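Local coordinates for protein Vpx (Simian immunodeficiency virus, PDB 4CC9), which redirects the host CUL4A-DDB1 ubiquitin ligase, through DCAF-1, to degrade the restriction factor SAMHD1 and helps the virus infect non-dividing cells, at residues E23-G26 / E27-W31; Y76-L79 / C80-K84. All coordinates share one frame; numbering follows the deposited sequence.

Contact 1: E23-G26 / E27-W31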
ATOM      1  N   GLU B  23       4.199   3.913  22.870  1.00 21.47           N
ATOM      2  CA  GLU B  23       2.859   4.326  23.267  1.00 17.20           C
ATOM      3  C   GLU B  23       2.636   3.880  24.729  1.00 23.96           C
ATOM      4  O   GLU B  23       3.154   2.820  25.135  1.00 18.88           O
ATOM      5  CB  GLU B  23       1.831   3.702  22.316  1.00 19.38           C
ATOM      6  CG  GLU B  23       0.367   3.851  22.726  1.00 29.14           C
ATOM      7  CD  GLU B  23      -0.628   3.461  21.611  1.00 42.27           C
ATOM      8  OE1 GLU B  23      -0.748   2.252  21.302  1.00 43.81           O
ATOM      9  OE2 GLU B  23      -1.300   4.363  21.049  1.00 43.11           O
ATOM     10  N   THR B  24       1.924   4.690  25.530  1.00 13.25           N
ATOM     11  CA  THR B  24       1.568   4.291  26.905  1.00 27.90           C
ATOM     12  C   THR B  24       0.302   3.445  26.949  1.00 29.39           C
ATOM     13  O   THR B  24      -0.481   3.430  25.989  1.00 25.09           O
ATOM     14  CB  THR B  24       1.328   5.485  27.852  1.00 28.50           C
ATOM     15  OG1 THR B  24       0.063   6.086  27.552  1.00 31.50           O
ATOM     16  CG2 THR B  24       2.453   6.515  27.753  1.00 20.74           C
ATOM     17  N   ILE B  25       0.099   2.754  28.071  1.00 24.29           N
ATOM     18  CA  ILE B  25      -1.059   1.882  28.239  1.00 23.45           C
ATOM     19  C   ILE B  25      -2.347   2.679  28.137  1.00 24.97           C
ATOM     20  O   ILE B  25      -3.291   2.280  27.439  1.00 24.94           O
ATOM     21  CB  ILE B  25      -1.003   1.138  29.580  1.00 30.60           C
ATOM     22  CG1 ILE B  25       0.004  -0.014  29.484  1.00 29.33           C
ATOM     23  CG2 ILE B  25      -2.382   0.610  29.959  1.00 28.79           C
ATOM     24  CD1 ILE B  25       0.243  -0.737  30.787  1.00 28.48           C
ATOM     25  N   GLY B  26      -2.357   3.833  28.798  1.00 23.05           N
ATOM     26  CA  GLY B  26      -3.517   4.699  28.819  1.00 16.13           C
ATOM     27  C   GLY B  26      -3.875   5.165  27.433  1.00 29.20           C
ATOM     28  O   GLY B  26      -5.051   5.152  27.055  1.00 37.11           O
ATOM     29  N   GLU B  27      -2.871   5.566  26.657  1.00 27.19           N
ATOM     30  CA  GLU B  27      -3.176   6.086  25.333  1.00 25.81           C
ATOM     31  C   GLU B  27      -3.556   4.968  24.350  1.00 24.33           C
ATOM     32  O   GLU B  27      -4.310   5.201  23.407  1.00 18.50           O
ATOM     33  CB  GLU B  27      -2.096   7.056  24.815  1.00 20.20           C
ATOM     34  CG  GLU B  27      -0.736   6.453  24.602  1.00 43.38           C
ATOM     35  CD  GLU B  27       0.412   7.475  24.733  1.00 49.73           C
ATOM     36  OE1 GLU B  27       0.168   8.703  24.720  1.00 46.38           O
ATOM     37  OE2 GLU B  27       1.574   7.033  24.838  1.00 48.37           O
ATOM     38  N   ALA B  28      -3.108   3.741  24.608  1.00 20.81           N
ATOM     39  CA  ALA B  28      -3.547   2.625  23.775  1.00 18.17           C
ATOM     40  C   ALA B  28      -5.060   2.402  23.921  1.00 23.54           C
ATOM     41  O   ALA B  28      -5.778   2.268  22.920  1.00 22.11           O
ATOM     42  CB  ALA B  28      -2.769   1.353  24.100  1.00 11.59           C
ATOM     43  N   PHE B  29      -5.549   2.385  25.158  1.00 22.63           N
ATOM     44  CA  PHE B  29      -6.989   2.198  25.376  1.00 23.05           C
ATOM     45  C   PHE B  29      -7.803   3.312  24.740  1.00 22.71           C
ATOM     46  O   PHE B  29      -8.837   3.044  24.136  1.00 29.27           O
ATOM     47  CB  PHE B  29      -7.345   2.052  26.865  1.00 11.43           C
ATOM     48  CG  PHE B  29      -7.047   0.694  27.428  1.00 19.41           C
ATOM     49  CD1 PHE B  29      -7.805  -0.422  27.048  1.00 22.37           C
ATOM     50  CD2 PHE B  29      -6.031   0.524  28.354  1.00 25.78           C
ATOM     51  CE1 PHE B  29      -7.541  -1.688  27.573  1.00 17.29           C
ATOM     52  CE2 PHE B  29      -5.759  -0.740  28.888  1.00 29.72           C
ATOM     53  CZ  PHE B  29      -6.514  -1.847  28.494  1.00 26.60           C
ATOM     54  N   ASP B  30      -7.338   4.553  24.856  1.00 21.98           N
ATOM     55  CA  ASP B  30      -8.049   5.677  24.237  1.00 28.34           C
ATOM     56  C   ASP B  30      -7.994   5.604  22.713  1.00 21.83           C
ATOM     57  O   ASP B  30      -8.968   5.942  22.038  1.00 25.64           O
ATOM     58  CB  ASP B  30      -7.523   7.037  24.733  1.00 32.86           C
ATOM     59  CG  ASP B  30      -7.872   7.297  26.193  1.00 55.30           C
ATOM     60  OD1 ASP B  30      -8.794   6.632  26.716  1.00 63.12           O
ATOM     61  OD2 ASP B  30      -7.227   8.164  26.820  1.00 67.08           O
ATOM     62  N   TRP B  31      -6.861   5.165  22.171  1.00 15.32           N
ATOM     63  CA  TRP B  31      -6.768   4.936  20.730  1.00 21.26           C
ATOM     64  C   TRP B  31      -7.840   3.941  20.291  1.00 22.02           C
ATOM     65  O   TRP B  31      -8.500   4.144  19.272  1.00 16.35           O
ATOM     66  CB  TRP B  31      -5.390   4.399  20.320  1.00 20.19           C
ATOM     67  CG  TRP B  31      -5.413   3.818  18.920  1.00 28.00           C
ATOM     68  CD1 TRP B  31      -5.369   4.515  17.748  1.00 22.68           C
ATOM     69  CD2 TRP B  31      -5.532   2.428  18.556  1.00 23.66           C
ATOM     70  NE1 TRP B  31      -5.434   3.644  16.679  1.00 22.80           N
ATOM     71  CE2 TRP B  31      -5.531   2.362  17.146  1.00 21.73           C
ATOM     72  CE3 TRP B  31      -5.621   1.243  19.283  1.00 19.33           C
ATOM     73  CZ2 TRP B  31      -5.626   1.153  16.454  1.00 22.76           C
ATOM     74  CZ3 TRP B  31      -5.719   0.042  18.592  1.00 26.28           C
ATOM     75  CH2 TRP B  31      -5.728   0.010  17.192  1.00 25.47           C
TER

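Contact 2: Y76-L79 / C80-K84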
ATOM      1  N   TYR B  76     -11.316  -4.932  19.302  1.00 19.29           N
ATOM      2  CA  TYR B  76     -10.129  -4.954  18.457  1.00 10.59           C
ATOM      3  C   TYR B  76     -10.259  -5.923  17.273  1.00 21.84           C
ATOM      4  O   TYR B  76      -9.906  -5.565  16.133  1.00 17.50           O
ATOM      5  CB  TYR B  76      -8.891  -5.268  19.292  1.00 10.35           C
ATOM      6  CG  TYR B  76      -7.611  -5.308  18.491  1.00 13.13           C
ATOM      7  CD1 TYR B  76      -6.914  -4.145  18.200  1.00 13.69           C
ATOM      8  CD2 TYR B  76      -7.097  -6.516  18.027  1.00 12.66           C
ATOM      9  CE1 TYR B  76      -5.737  -4.185  17.462  1.00 26.66           C
ATOM     10  CE2 TYR B  76      -5.921  -6.564  17.289  1.00 18.59           C
ATOM     11  CZ  TYR B  76      -5.244  -5.402  17.014  1.00 26.44           C
ATOM     12  OH  TYR B  76      -4.075  -5.460  16.283  1.00 29.41           O
ATOM     13  N   ARG B  77     -10.757  -7.142  17.523  1.00 20.00           N
ATOM     14  CA  ARG B  77     -11.014  -8.066  16.405  1.00 19.11           C
ATOM     15  C   ARG B  77     -12.015  -7.452  15.422  1.00 19.36           C
ATOM     16  O   ARG B  77     -11.897  -7.621  14.206  1.00 22.02           O
ATOM     17  CB  ARG B  77     -11.517  -9.436  16.880  1.00 12.82           C
ATOM     18  CG  ARG B  77     -10.526 -10.185  17.786  1.00 24.21           C
ATOM     19  CD  ARG B  77      -9.197 -10.453  17.078  1.00 23.26           C
ATOM     20  NE  ARG B  77      -9.419 -11.217  15.857  1.00 26.21           N
ATOM     21  CZ  ARG B  77      -9.383 -12.546  15.773  1.00 32.76           C
ATOM     22  NH1 ARG B  77      -9.107 -13.284  16.847  1.00 26.58           N
ATOM     23  NH2 ARG B  77      -9.625 -13.145  14.601  1.00 37.32           N
ATOM     24  N   TYR B  78     -12.987  -6.717  15.946  1.00 12.85           N
ATOM     25  CA  TYR B  78     -13.981  -6.101  15.082  1.00 18.69           C
ATOM     26  C   TYR B  78     -13.346  -4.999  14.215  1.00 17.62           C
ATOM     27  O   TYR B  78     -13.603  -4.925  13.013  1.00 19.11           O
ATOM     28  CB  TYR B  78     -15.154  -5.548  15.913  1.00 12.88           C
ATOM     29  CG  TYR B  78     -16.018  -4.566  15.150  1.00 12.72           C
ATOM     30  CD1 TYR B  78     -16.994  -5.013  14.268  1.00 19.60           C
ATOM     31  CD2 TYR B  78     -15.860  -3.194  15.313  1.00  7.01           C
ATOM     32  CE1 TYR B  78     -17.799  -4.116  13.565  1.00 21.63           C
ATOM     33  CE2 TYR B  78     -16.657  -2.293  14.617  1.00 16.59           C
ATOM     34  CZ  TYR B  78     -17.620  -2.769  13.743  1.00 20.72           C
ATOM     35  OH  TYR B  78     -18.412  -1.903  13.045  1.00 20.92           O
ATOM     36  N   LEU B  79     -12.534  -4.142  14.831  1.00 15.56           N
ATOM     37  CA  LEU B  79     -11.869  -3.058  14.103  1.00 18.86           C
ATOM     38  C   LEU B  79     -11.028  -3.606  12.948  1.00 18.78           C
ATOM     39  O   LEU B  79     -11.094  -3.083  11.832  1.00 17.24           O
ATOM     40  CB  LEU B  79     -10.997  -2.212  15.052  1.00 16.65           C
ATOM     41  CG  LEU B  79     -10.194  -1.058  14.450  1.00 18.83           C
ATOM     42  CD1 LEU B  79     -11.108  -0.047  13.786  1.00 19.57           C
ATOM     43  CD2 LEU B  79      -9.335  -0.372  15.502  1.00 17.61           C
ATOM     44  N   CYS B  80     -10.259  -4.666  13.200  1.00 18.64           N
ATOM     45  CA  CYS B  80      -9.399  -5.213  12.148  1.00 18.71           C
ATOM     46  C   CYS B  80     -10.212  -5.676  10.934  1.00 21.70           C
ATOM     47  O   CYS B  80      -9.790  -5.480   9.789  1.00 27.11           O
ATOM     48  CB  CYS B  80      -8.482  -6.324  12.690  1.00 13.08           C
ATOM     49  SG  CYS B  80      -7.210  -5.734  13.905  1.00 26.76           S
ATOM     50  N   LEU B  81     -11.389  -6.249  11.178  1.00 18.09           N
ATOM     51  CA  LEU B  81     -12.271  -6.671  10.076  1.00 24.95           C
ATOM     52  C   LEU B  81     -12.809  -5.491   9.268  1.00 24.35           C
ATOM     53  O   LEU B  81     -12.871  -5.559   8.036  1.00 19.53           O
ATOM     54  CB  LEU B  81     -13.445  -7.495  10.597  1.00 25.93           C
ATOM     55  CG  LEU B  81     -13.108  -8.908  11.066  1.00 24.65           C
ATOM     56  CD1 LEU B  81     -14.300  -9.509  11.789  1.00 17.36           C
ATOM     57  CD2 LEU B  81     -12.684  -9.792   9.878  1.00 20.86           C
ATOM     58  N   ILE B  82     -13.205  -4.416   9.953  1.00 14.79           N
ATOM     59  CA  ILE B  82     -13.717  -3.244   9.246  1.00 14.24           C
ATOM     60  C   ILE B  82     -12.596  -2.523   8.497  1.00 25.46           C
ATOM     61  O   ILE B  82     -12.821  -2.020   7.380  1.00 19.92           O
ATOM     62  CB  ILE B  82     -14.456  -2.264  10.175  1.00 21.16           C
ATOM     63  CG1 ILE B  82     -15.591  -2.995  10.904  1.00 26.90           C
ATOM     64  CG2 ILE B  82     -15.050  -1.116   9.370  1.00 17.77           C
ATOM     65  CD1 ILE B  82     -16.569  -3.698   9.950  1.00 17.68           C
ATOM     66  N   GLN B  83     -11.391  -2.489   9.083  1.00 21.29           N
ATOM     67  CA  GLN B  83     -10.263  -1.850   8.402  1.00 17.24           C
ATOM     68  C   GLN B  83     -10.000  -2.592   7.087  1.00 19.42           C
ATOM     69  O   GLN B  83      -9.706  -1.959   6.071  1.00 16.51           O
ATOM     70  CB  GLN B  83      -8.999  -1.809   9.280  1.00 16.69           C
ATOM     71  CG  GLN B  83      -9.088  -0.957  10.563  1.00 17.06           C
ATOM     72  CD  GLN B  83      -8.753   0.525  10.362  1.00 20.25           C
ATOM     73  OE1 GLN B  83      -8.999   1.108   9.300  1.00 14.29           O
ATOM     74  NE2 GLN B  83      -8.215   1.145  11.408  1.00 22.62           N
ATOM     75  N   LYS B  84     -10.146  -3.920   7.090  1.00 12.66           N
ATOM     76  CA  LYS B  84      -9.944  -4.695   5.856  1.00 12.92           C
ATOM     77  C   LYS B  84     -11.048  -4.457   4.836  1.00 19.21           C
ATOM     78  O   LYS B  84     -10.776  -4.362   3.637  1.00 19.87           O
ATOM     79  CB  LYS B  84      -9.768  -6.195   6.147  1.00 13.81           C
ATOM     80  CG  LYS B  84      -8.443  -6.494   6.840  1.00 12.26           C
ATOM     81  CD  LYS B  84      -8.333  -7.915   7.353  1.00 13.28           C
ATOM     82  CE  LYS B  84      -7.246  -7.976   8.444  1.00 17.11           C
ATOM     83  NZ  LYS B  84      -6.872  -9.352   8.854  1.00 27.27           N
TER

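Contact 1: E23-G26 / E27-W31
Thr24 and Glu27 form a capping box at the start of helix 25-43, a compact example of how side chains take over where the N-H groups of a first turn have no earlier helical carbonyls to bond. The two side chains cross at about a right angle and exchange bonds with each other's backbone. In one direction, Thr24 OG1 accepts from Glu27 N at 3.1 Å, the N-cap bond. It can do so because it sits between its own backbone N and carbonyl carbon (chi1 75°), a position that turns the hydroxyl forward, toward Glu27 N in the first turn. In return, Glu27 uses the same kind of first torsion (chi1 64°) and an otherwise extended chain to bring its carboxylate down beside the backbone N of Thr24. That N-H points almost straight at OE2, although the modelled N to OE2 separation of 2.5 Å is very short, so its exact length is doubtful.

Glu23 and Glu27 run past each other in opposite directions, so their CG methylenes meet alongside while the charged ends diverge, OE2 of Glu23 standing 5.5 Å from OE2 of Glu27. The carboxylate planes are turned 41° apart. The Glu23 carboxylate lies instead against Ala28, and beyond the two segments its OE1 pairs with a basic side chain of another protein's chain. That partner chain also makes backbone hydrogen bonds at Glu23, Ile25 and Gly26, which places this helix start in a protein-protein interface.

Ordinary helical bonding begins at the cap itself, Ala28 N bonding to Thr24 O, and continues with Asp30 N to Gly26 O. Ile25 and Phe29 extend side by side in the same direction, and the Ile25 methyl CG2 touches Phe29 CE2 at 3.8 Å.

Contact 2: Y76-L79 / C80-K84
Cys80 lays its sulfur over one face of the Tyr76 ring, opening a run of contacts between residues four apart within helix 71-91. SG stands 3.9 Å from the ring centroid of Tyr76, 23° off the normal and displaced toward the rim on the CZ and CE2 side: a sulfur-aromatic contact. With CG anti to the backbone N (chi1 -180°), the Tyr76 ring projects outward and leans toward the following turn, under SG, and its hydroxyl continues to an acidic side chain of another protein's chain. The backbone repeats the spacing, Cys80 N bonding to Tyr76 O.

Leu81 gives the weak member of the backbone series, its N lying 3.4 Å from Arg77 O, and packs its CB and CG against carbonyl oxygens of the preceding turn.

At Ile82, CG1 comes over one face of the Tyr78 ring, 3.8 Å from the centroid, as a CH-pi contact, while CD1 continues past the rim beside CE1. Ile82 N bonds to Tyr78 O.

Gln83 runs beside Leu79, its CG 3.9 Å from Leu79 CD1, the chain then bending at chi2 (-86°). Its N makes a 2.8 Å bond to Leu79 O, and its OE1 accepts a hydrogen bond from an aromatic side chain of another protein's chain.

Tyr76 to Leu79 probably belong to a nuclear localization signal. Leu79, Ile82 and Gln83 touch Ile39 on helix 25-43, where Tyr78 OH also bonds Asn40; the Tyr78 ring packs on Ile52, Val55 and Ser59 of helix 49-66 and meets Trp56 edge-to-face.

The two contacts illustrate two local spacings, three residues in the capping box and four along helix 71-91, at different places in a three-helix fold. Their centres, at the start of helix 25-43 and within helix 71-91, are about 18 Å apart. They nevertheless meet through Trp31, whose ring atom CH2 lies 4.0 Å from Leu79 CD2 and 4.2 Å from Tyr76 CE1. Both also face chains of other proteins in the assembly, consistent with an adaptor that works by recruitment. Zinc belongs to neither: contact 1 is remote from it, while the side chain of Ile82 in contact 2 is about 12 Å from the ion and about 9 Å from the side chains of its ligands His46 and His89.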